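PDB 1K5C: endopolygalacturonase from Chondrostereum purpureum, which probably hydrolyses the alpha-1,4 linkages between galacturonosyl units of polygalacturonan. Local coordinates for residues V157-N160 / N161-I164. Sequence-based numbering, arbitrary orientation. Where two conformers were deposited one is given.
Sequences VSAN and NVTI. With NAG (2-acetamido-2-deoxy-beta-D-glucopyranose), chain C.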
ATOM      1  N   VAL A 157      -1.220  -4.558   2.220  1.00 10.38           N
ATOM      2  CA  VAL A 157      -0.492  -5.484   3.078  1.00 10.19           C
ATOM      3  C   VAL A 157      -1.380  -6.057   4.152  1.00 10.31           C
ATOM      4  O   VAL A 157      -1.923  -5.322   4.977  1.00 10.96           O
ATOM      5  CB  VAL A 157       0.731  -4.771   3.726  1.00 10.55           C
ATOM      6  CG1 VAL A 157       1.518  -5.760   4.589  1.00 12.02           C
ATOM      7  CG2 VAL A 157       1.624  -4.141   2.644  1.00 12.25           C
ATOM      8  N   SER A 158      -1.480  -7.392   4.164  1.00 10.65           N
ATOM      9  CA  SER A 158      -2.104  -8.186   5.257  1.00 11.00           C
ATOM     10  C   SER A 158      -1.100  -9.286   5.587  1.00 10.98           C
ATOM     11  O   SER A 158      -1.149 -10.366   4.984  1.00 11.92           O
ATOM     12  CB  SER A 158      -3.471  -8.711   4.886  1.00 11.77           C
ATOM     13  OG  SER A 158      -4.426  -7.648   4.759  1.00 12.29           O
ATOM     14  N   ALA A 159      -0.173  -8.976   6.470  1.00 11.02           N
ATOM     15  CA  ALA A 159       1.003  -9.859   6.622  1.00 11.75           C
ATOM     16  C   ALA A 159       1.811  -9.359   7.806  1.00 10.99           C
ATOM     17  O   ALA A 159       1.804  -8.192   8.161  1.00 11.68           O
ATOM     18  CB  ALA A 159       1.888  -9.732   5.367  1.00 13.72           C
ATOM     19  N   ASN A 160       2.591 -10.310   8.374  1.00 11.71           N
ATOM     20  CA  ASN A 160       3.602  -9.968   9.373  1.00 11.27           C
ATOM     21  C   ASN A 160       4.974  -9.826   8.737  1.00 11.47           C
ATOM     22  O   ASN A 160       5.288 -10.482   7.733  1.00 12.04           O
ATOM     23  CB  ASN A 160       3.655 -11.066  10.452  1.00 12.29           C
ATOM     24  CG  ASN A 160       2.301 -11.279  11.110  1.00 12.56           C
ATOM     25  OD1 ASN A 160       1.625 -10.337  11.487  1.00 13.18           O
ATOM     26  ND2 ASN A 160       1.964 -12.530  11.291  1.00 15.78           N
ATOM     27  N   ASN A 161       5.856  -9.051   9.390  1.00 11.06           N
ATOM     28  CA  ASN A 161       7.277  -9.126   9.070  1.00 11.21           C
ATOM     29  C   ASN A 161       7.597  -8.736   7.631  1.00 11.27           C
ATOM     30  O   ASN A 161       8.298  -9.428   6.908  1.00 12.12           O
ATOM     31  CB  ASN A 161       7.815 -10.562   9.356  1.00 12.31           C
ATOM     32  CG  ASN A 161       7.470 -11.001  10.759  0.57 13.04           C
ATOM     33  OD1 ASN A 161       7.618 -10.268  11.743  0.57 15.21           O
ATOM     34  ND2 ASN A 161       7.032 -12.273  10.833  0.57 13.65           N
ATOM     35  N   VAL A 162       7.080  -7.562   7.243  1.00 11.53           N
ATOM     36  CA  VAL A 162       7.253  -7.017   5.890  1.00 11.49           C
ATOM     37  C   VAL A 162       8.048  -5.726   5.923  1.00 11.16           C
ATOM     38  O   VAL A 162       7.805  -4.861   6.791  1.00 12.28           O
ATOM     39  CB  VAL A 162       5.844  -6.757   5.288  1.00 12.01           C
ATOM     40  CG1 VAL A 162       5.947  -5.915   4.002  1.00 13.17           C
ATOM     41  CG2 VAL A 162       5.140  -8.064   5.019  1.00 13.16           C
ATOM     42  N   THR A 163       8.955  -5.565   4.950  1.00 11.04           N
ATOM     43  CA  THR A 163       9.617  -4.310   4.710  1.00 10.88           C
ATOM     44  C   THR A 163       9.405  -3.929   3.244  1.00 10.93           C
ATOM     45  O   THR A 163       9.673  -4.765   2.371  1.00 11.86           O
ATOM     46  CB  THR A 163      11.135  -4.408   5.006  1.00 12.62           C
ATOM     47  OG1 THR A 163      11.227  -4.717   6.394  1.00 13.78           O
ATOM     48  CG2 THR A 163      11.873  -3.096   4.660  1.00 14.07           C
ATOM     49  N   ILE A 164       8.945  -2.702   2.988  1.00 10.76           N
ATOM     50  CA  ILE A 164       8.796  -2.167   1.656  1.00 10.53           C
ATOM     51  C   ILE A 164       9.636  -0.893   1.622  1.00 10.69           C
ATOM     52  O   ILE A 164       9.363   0.036   2.422  1.00 11.07           O
ATOM     53  CB  ILE A 164       7.303  -1.892   1.328  1.00 10.67           C
ATOM     54  CG1 ILE A 164       6.550  -3.241   1.301  1.00 11.34           C
ATOM     55  CG2 ILE A 164       7.168  -1.104   0.031  1.00 11.95           C
ATOM     56  CD1 ILE A 164       5.039  -3.104   1.320  1.00 13.01           C
TER
HETATM   57  C1  NAG C2002       6.722 -13.098  11.965  0.53 15.28           C
HETATM   58  C2  NAG C2002       7.990 -13.158  12.933  0.53 16.90           C
HETATM   59  C3  NAG C2002       7.545 -14.062  14.144  0.53 19.50           C
HETATM   60  C4  NAG C2002       6.327 -13.491  14.851  0.53 20.13           C
HETATM   61  C5  NAG C2002       5.169 -13.406  13.762  0.53 18.44           C
HETATM   62  C6  NAG C2002       4.074 -12.599  14.444  0.53 21.63           C
HETATM   63  C7  NAG C2002      10.099 -13.333  11.696  0.53 16.36           C
HETATM   64  C8  NAG C2002      11.031 -14.168  10.975  0.53 20.12           C
HETATM   65  N2  NAG C2002       9.016 -13.906  12.219  0.53 17.29           N
HETATM   66  O3  NAG C2002       8.658 -14.187  15.063  0.53 22.94           O
HETATM   67  O4  NAG C2002       5.757 -14.404  15.831  0.53 22.39           O
HETATM   68  O5  NAG C2002       5.713 -12.453  12.771  0.53 16.20           O
HETATM   69  O6  NAG C2002       4.555 -11.283  14.225  0.53 27.55           O
HETATM   70  O7  NAG C2002      10.275 -12.178  11.858  0.53 19.36           O
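The exocyclic C6-O6 arm of the N-acetylglucosamine carried by Asn-161 lies over one face of the Asn-160 amide, with O6 3.8 Å above Asn-160 CG. Asn-161 ND2 is bonded to C1 of the sugar at 1.4 Å, which makes this amide the N-linked glycosylation point. The sugar turns the ring-oxygen side of its edge to Asn-160, O5 standing 3.4 Å from Asn-160 CB. The two asparagines are adjacent in the chain but their amide planes are steeply inclined, and the side chains meet where Asn-160 CB comes 3.6 Å from Asn-161 ND2. With CG anti to its carbonyl carbon (chi1 -57°), Asn-160 directs its amide outward from the turn, where OD1 accepts a hydrogen bond from the backbone N of Asn-182, fixing the amide's rotation under the sugar arm. Asn-161 OD1 likewise accepts one from Asn-183 ND2, which holds the amide that carries the sugar. An alanine in place of Asn-160 would probably leave the N-H of Asn-182 without this acceptor and the C6-O6 arm without the amide face beneath it. Asn-161 adopts the left-handed helical conformation (phi 62°, psi 51°) at the corner, where the chain bends sharply.

Inside the bend the side chains that meet are aliphatic. Val-162 CG2 packs on Ala-159 CB at 3.7 Å, with Val-157 CG1 rather farther off at 4.3 Å; it also lies 3.6 Å from Asn-160 O, which is hydrogen-bonded to Thr-127 OG1. Deeper in, Val-157 CG2 and Ile-164 CD1 meet tip to tip at 3.8 Å.

The turn joins strand 155-158 to strand 162-170, which belong to different faces of the right-handed parallel beta-helix of this family, so these aliphatic groups fill part of its interior. Neighbouring coils continue the layer: Val-162 also touches Val-124 and Thr-127 of strand 122-127, while Val-157 and Ile-164 both reach Ile-176 of strand 176-179.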